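Local structure of probable porin (Pseudomonas aeruginosa, 2Y0H) at residues Q114-A118 / Y195-Q199; D163-M167 / L200-Y204. The protein is probably an outer-membrane porin of the OprD family, a beta barrel through which small solutes are thought to cross the membrane. The contacts are given in a common frame with arbitrary orientation. Numbering follows the deposited sequence.

In the fold
The N-terminal strands run up and down the barrel wall to strand 104-108. Past a short break the chain continues as strand 111-115, which turns into the lumen; its end and the turn after it form 114-118. Contact 1 brings this turn against the inner side of strand 191-200, closing a span of 76 residues. Within that span, after strand 143-154, a long loop carries 163-167. Contact 2 sets this loop against 200-204, the tight turn after strand 191-200, and closes a span of 32 residues. The contacts cross, as their segments alternate. Their second segments are consecutive, and Gln199 CG lies 4.0 Å from Tyr204 O. One strand and its turn thus receive two separate parts of the chain.

Contact 1. Residues Q114-A118 / Y195-Q199; sequences QLPVA and YYYGQ. With C8E ((hydroxyethyloxy)tri(ethyloxy)octane), chain E; C8E ((hydroxyethyloxy)tri(ethyloxy)octane), chain H.
Segment 114-118 is the tip of a small antiparallel hairpin inside the barrel. Segment 195-199 is an extended wall strand, bonded through its backbone to strands 178-186 and 204-216. Leu115 to Ala118 form a type I beta turn, closed by two backbone hydrogen bonds, Leu115 N to Ala118 O at 3.0 Å and Ala118 N to Leu115 O at 2.9 Å. Leu115 is mt. Leu115 CD2 reaches Tyr196 OH at 3.7 Å and Tyr196 CZ at 4.1 Å. Pro116 lies over one face of the Tyr196 ring. Pro116 CD is 3.9 Å from the centroid of the Tyr196 ring and 15° off the normal, a CH-pi contact, and Pro116 CG is 3.7 Å from Tyr196 CD1. The m rotamer of Tyr196, with chi1 at -86°, presents the ring to the turn. Val117, also m, closes the contact. Val117 CG1 meets Tyr196 CB at 3.9 Å, and Val117 CG2 meets Gly198 CA at 4.0 Å. The CA atoms of Val117 and Gly198 are 5.7 Å apart. A CB on Gly198 would fall 3.1 Å from Val117 CB, so the glycine lets the turn come this close. Tyr195 and Tyr197 point to the barrel exterior, where detergent packs: Tyr195 CZ is 3.4 Å from C6 of C8E chain E, and Tyr197 CB is 3.9 Å from C2 of C8E chain H. An inward-folded third extracellular loop is characteristic of porins, and this turn is consistent with it. The tip is held to the wall by apolar and CH-pi packing, so shape and burial, rather than polar pairing, define the fit.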
loop_
_atom_site.group_PDB
_atom_site.type_symbol
_atom_site.label_atom_id
_atom_site.label_comp_id
_atom_site.label_asym_id
_atom_site.label_seq_id
_atom_site.Cartn_x
_atom_site.Cartn_y
_atom_site.Cartn_z
ATOM N N GLN A 114 -6.920 3.080 -1.146
ATOM C CA GLN A 114 -5.536 3.154 -1.591
ATOM C C GLN A 114 -5.159 4.623 -1.688
ATOM O O GLN A 114 -4.971 5.149 -2.782
ATOM C CB GLN A 114 -5.366 2.466 -2.947
ATOM C CG GLN A 114 -5.656 0.973 -2.903
ATOM C CD GLN A 114 -5.279 0.275 -4.200
ATOM O OE1 GLN A 114 -6.093 -0.419 -4.793
ATOM N NE2 GLN A 114 -4.039 0.465 -4.644
ATOM N N LEU A 115 -5.062 5.274 -0.531
ATOM C CA LEU A 115 -4.886 6.717 -0.449
ATOM C C LEU A 115 -3.619 7.051 0.324
ATOM O O LEU A 115 -3.141 6.247 1.125
ATOM C CB LEU A 115 -6.094 7.341 0.242
ATOM C CG LEU A 115 -7.433 6.996 -0.411
ATOM C CD1 LEU A 115 -8.596 7.401 0.489
ATOM C CD2 LEU A 115 -7.532 7.648 -1.789
ATOM N N PRO A 116 -3.062 8.245 0.080
ATOM C CA PRO A 116 -1.776 8.601 0.696
ATOM C C PRO A 116 -1.796 8.520 2.232
ATOM O O PRO A 116 -0.754 8.223 2.816
ATOM C CB PRO A 116 -1.548 10.038 0.213
ATOM C CG PRO A 116 -2.317 10.116 -1.082
ATOM C CD PRO A 116 -3.549 9.286 -0.841
ATOM N N VAL A 117 -2.950 8.762 2.866
ATOM C CA VAL A 117 -3.059 8.679 4.320
ATOM C C VAL A 117 -3.667 7.362 4.841
ATOM O O VAL A 117 -3.844 7.183 6.058
ATOM C CB VAL A 117 -3.844 9.879 4.916
ATOM C CG1 VAL A 117 -3.164 11.186 4.553
ATOM C CG2 VAL A 117 -5.314 9.874 4.459
ATOM N N ALA A 118 -3.992 6.453 3.923
ATOM C CA ALA A 118 -4.579 5.153 4.267
ATOM C C ALA A 118 -4.506 4.233 3.052
ATOM O O ALA A 118 -5.419 4.204 2.217
ATOM C CB ALA A 118 -6.024 5.308 4.718
ATOM N N TYR A 195 -3.395 16.901 -2.211
ATOM C CA TYR A 195 -3.375 17.191 -0.789
ATOM C C TYR A 195 -4.362 16.265 -0.092
ATOM O O TYR A 195 -5.485 16.104 -0.553
ATOM C CB TYR A 195 -3.720 18.655 -0.502
ATOM C CG TYR A 195 -4.010 18.895 0.963
ATOM C CD1 TYR A 195 -5.290 18.715 1.479
ATOM C CD2 TYR A 195 -2.996 19.257 1.837
ATOM C CE1 TYR A 195 -5.553 18.915 2.833
ATOM C CE2 TYR A 195 -3.246 19.461 3.188
ATOM C CZ TYR A 195 -4.519 19.294 3.679
ATOM O OH TYR A 195 -4.748 19.502 5.021
ATOM N N TYR A 196 -3.932 15.651 1.004
ATOM C CA TYR A 196 -4.813 14.813 1.813
ATOM C C TYR A 196 -4.673 15.118 3.296
ATOM O O TYR A 196 -3.598 15.504 3.761
ATOM C CB TYR A 196 -4.555 13.314 1.563
ATOM C CG TYR A 196 -5.327 12.747 0.393
ATOM C CD1 TYR A 196 -4.831 12.833 -0.902
ATOM C CD2 TYR A 196 -6.544 12.111 0.585
ATOM C CE1 TYR A 196 -5.542 12.310 -1.981
ATOM C CE2 TYR A 196 -7.265 11.589 -0.484
ATOM C CZ TYR A 196 -6.764 11.693 -1.762
ATOM O OH TYR A 196 -7.480 11.162 -2.816
ATOM N N TYR A 197 -5.773 14.932 4.028
ATOM C CA TYR A 197 -5.806 15.099 5.472
ATOM C C TYR A 197 -6.348 13.810 6.086
ATOM O O TYR A 197 -7.410 13.330 5.693
ATOM C CB TYR A 197 -6.693 16.302 5.844
ATOM C CG TYR A 197 -6.889 16.520 7.333
ATOM C CD1 TYR A 197 -5.840 16.945 8.138
ATOM C CD2 TYR A 197 -8.125 16.296 7.934
ATOM C CE1 TYR A 197 -6.015 17.149 9.503
ATOM C CE2 TYR A 197 -8.314 16.500 9.307
ATOM C CZ TYR A 197 -7.252 16.925 10.082
ATOM O OH TYR A 197 -7.417 17.132 11.437
ATOM N N GLY A 198 -5.606 13.240 7.030
ATOM C CA GLY A 198 -6.060 12.066 7.759
ATOM C C GLY A 198 -6.173 12.385 9.243
ATOM O O GLY A 198 -5.279 12.996 9.822
ATOM N N GLN A 199 -7.276 11.995 9.864
ATOM C CA GLN A 199 -7.445 12.244 11.291
ATOM C C GLN A 199 -7.986 11.027 12.003
ATOM O O GLN A 199 -9.144 10.676 11.827
ATOM C CB GLN A 199 -8.414 13.402 11.529
ATOM C CG GLN A 199 -8.793 13.585 12.999
ATOM C CD GLN A 199 -10.002 14.502 13.166
ATOM O OE1 GLN A 199 -11.021 14.320 12.499
ATOM N NE2 GLN A 199 -9.878 15.509 14.036
HETATM C C1 C8E E . -7.800 21.832 -0.716
HETATM C C2 C8E E . -6.544 22.298 -1.453
HETATM C C3 C8E E . -5.478 22.867 -0.518
HETATM C C4 C8E E . -5.507 22.237 0.873
HETATM C C5 C8E E . -5.202 23.282 1.944
HETATM C C6 C8E E . -4.708 22.643 3.244
HETATM C C7 C8E E . -4.415 23.685 4.329
HETATM C C8 C8E E . -4.286 23.026 5.700
HETATM O O9 C8E E . -3.471 23.796 6.563
HETATM C C10 C8E E . -4.056 24.011 7.832
HETATM C C1 C8E H . -9.088 19.963 4.400
HETATM C C2 C8E H . -8.130 19.956 5.590
HETATM C C3 C8E H . -8.539 20.948 6.678
HETATM C C4 C8E H . -8.200 20.429 8.073
HETATM C C5 C8E H . -7.433 21.453 8.903
#

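Contact 2. Residues D163-M167 / L200-Y204; sequences DMYIM and LKDIY
A hairpin turn with a classic beta bulge joins strands 191-200 and 204-216 of the porin barrel, and an irregular but extended segment, 163-167, of a long loop packs against it. Ile203 and Tyr204 both face Leu200. Leu200 O accepts Ile203 N at 2.8 Å and Tyr204 N at 3.1 Å, while Leu200 N donates to Tyr204 O at 2.8 Å. Asp202 takes a positive phi of 68°, which lets the chain reverse. The CA atoms of Tyr165 and Ile203, at 7.3 Å, are the nearest across the segments. Leu200, Ile203 and Tyr204 all point at the loop. Leu200 CD1 sits 3.6 Å from both Met164 O and Tyr165 CA, and Leu200 CD2 is 4.1 Å from Met164 CB. Ile203, mt, places CD1 at 3.7 Å from Met164 O. The CA-to-CB bond of Tyr165 points away from 200-204, so its closest approaches are through CA. Phe178 lies beside Met164, Leu200 and Tyr204. Asn278, from another loop, bonds to the backbone N of Tyr165. Ile166, also mt, puts CD1 3.8 Å from Ile203 CG2. Tyr204 has chi1 at 80° (p), and its CD1 lies 3.4 Å from Ile166 CG1.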
loop_
_atom_site.group_PDB
_atom_site.type_symbol
_atom_site.label_atom_id
_atom_site.label_comp_id
_atom_site.label_asym_id
_atom_site.label_seq_id
_atom_site.Cartn_x
_atom_site.Cartn_y
_atom_site.Cartn_z
ATOM N N ASP A 163 -11.090 -1.402 16.191
ATOM C CA ASP A 163 -10.674 -0.023 16.461
ATOM C C ASP A 163 -9.241 0.202 16.033
ATOM O O ASP A 163 -8.419 -0.716 16.041
ATOM C CB ASP A 163 -10.863 0.380 17.920
ATOM C CG ASP A 163 -12.310 0.416 18.319
ATOM O OD1 ASP A 163 -13.166 0.391 17.411
ATOM O OD2 ASP A 163 -12.587 0.454 19.532
ATOM N N MET A 164 -8.957 1.448 15.678
ATOM C CA MET A 164 -7.718 1.813 15.011
ATOM C C MET A 164 -6.747 2.577 15.908
ATOM O O MET A 164 -7.144 3.285 16.839
ATOM C CB MET A 164 -8.042 2.616 13.751
ATOM C CG MET A 164 -8.758 1.787 12.708
ATOM S SD MET A 164 -9.611 2.787 11.487
ATOM C CE MET A 164 -10.885 3.572 12.494
ATOM N N TYR A 165 -5.465 2.428 15.620
ATOM C CA TYR A 165 -4.439 3.087 16.411
ATOM C C TYR A 165 -3.197 3.213 15.541
ATOM O O TYR A 165 -3.130 2.614 14.470
ATOM C CB TYR A 165 -4.172 2.316 17.719
ATOM C CG TYR A 165 -3.802 0.847 17.533
ATOM C CD1 TYR A 165 -4.785 -0.129 17.376
ATOM C CD2 TYR A 165 -2.471 0.448 17.500
ATOM C CE1 TYR A 165 -4.450 -1.463 17.211
ATOM C CE2 TYR A 165 -2.125 -0.876 17.332
ATOM C CZ TYR A 165 -3.115 -1.827 17.187
ATOM O OH TYR A 165 -2.761 -3.141 17.012
ATOM N N ILE A 166 -2.233 4.019 15.970
ATOM C CA ILE A 166 -0.968 4.127 15.251
ATOM C C ILE A 166 -0.236 2.803 15.369
ATOM O O ILE A 166 -0.120 2.257 16.469
ATOM C CB ILE A 166 -0.069 5.249 15.815
ATOM C CG1 ILE A 166 -0.700 6.635 15.568
ATOM C CG2 ILE A 166 1.358 5.131 15.236
ATOM C CD1 ILE A 166 -0.108 7.763 16.424
ATOM N N MET A 167 0.248 2.293 14.236
ATOM C CA MET A 167 1.022 1.051 14.202
ATOM C C MET A 167 2.211 1.130 15.157
ATOM O O MET A 167 3.049 2.029 15.032
ATOM C CB MET A 167 1.544 0.801 12.787
ATOM C CG MET A 167 2.308 -0.515 12.604
ATOM S SD MET A 167 1.237 -1.972 12.539
ATOM C CE MET A 167 0.908 -2.268 14.281
ATOM N N LEU A 200 -7.153 10.387 12.815
ATOM C CA LEU A 200 -7.629 9.312 13.672
ATOM C C LEU A 200 -8.078 10.024 14.929
ATOM O O LEU A 200 -7.242 10.446 15.730
ATOM C CB LEU A 200 -6.510 8.333 14.014
ATOM C CG LEU A 200 -6.869 6.846 14.093
ATOM C CD1 LEU A 200 -5.875 6.048 14.948
ATOM C CD2 LEU A 200 -8.289 6.623 14.528
ATOM N N LYS A 201 -9.391 10.174 15.084
ATOM C CA LYS A 201 -9.967 11.022 16.130
ATOM C C LYS A 201 -9.382 10.752 17.515
ATOM O O LYS A 201 -9.337 9.615 17.970
ATOM C CB LYS A 201 -11.484 10.876 16.181
ATOM C CG LYS A 201 -12.158 12.010 16.972
ATOM C CD LYS A 201 -13.644 11.763 17.181
ATOM C CE LYS A 201 -14.326 12.988 17.826
ATOM N NZ LYS A 201 -13.654 13.421 19.089
ATOM N N ASP A 202 -8.930 11.815 18.163
ATOM C CA ASP A 202 -8.273 11.739 19.471
ATOM C C ASP A 202 -6.897 11.080 19.533
ATOM O O ASP A 202 -6.343 10.915 20.616
ATOM C CB ASP A 202 -9.199 11.115 20.513
ATOM C CG ASP A 202 -10.270 12.066 20.950
ATOM O OD1 ASP A 202 -9.971 13.287 20.987
ATOM O OD2 ASP A 202 -11.398 11.598 21.229
ATOM N N ILE A 203 -6.330 10.727 18.390
ATOM C CA ILE A 203 -4.999 10.120 18.387
ATOM C C ILE A 203 -3.993 10.923 17.557
ATOM O O ILE A 203 -3.016 11.440 18.100
ATOM C CB ILE A 203 -5.050 8.639 17.945
ATOM C CG1 ILE A 203 -5.836 7.841 18.976
ATOM C CG2 ILE A 203 -3.627 8.066 17.761
ATOM C CD1 ILE A 203 -6.056 6.379 18.622
ATOM N N TYR A 204 -4.241 11.048 16.255
ATOM C CA TYR A 204 -3.363 11.844 15.401
ATOM C C TYR A 204 -4.055 12.496 14.201
ATOM O O TYR A 204 -5.156 12.104 13.804
ATOM C CB TYR A 204 -2.132 11.035 14.953
ATOM C CG TYR A 204 -2.364 10.069 13.797
ATOM C CD1 TYR A 204 -2.862 8.785 14.023
ATOM C CD2 TYR A 204 -2.074 10.440 12.486
ATOM C CE1 TYR A 204 -3.048 7.896 12.979
ATOM C CE2 TYR A 204 -2.264 9.559 11.433
ATOM C CZ TYR A 204 -2.754 8.297 11.683
ATOM O OH TYR A 204 -2.941 7.427 10.642
#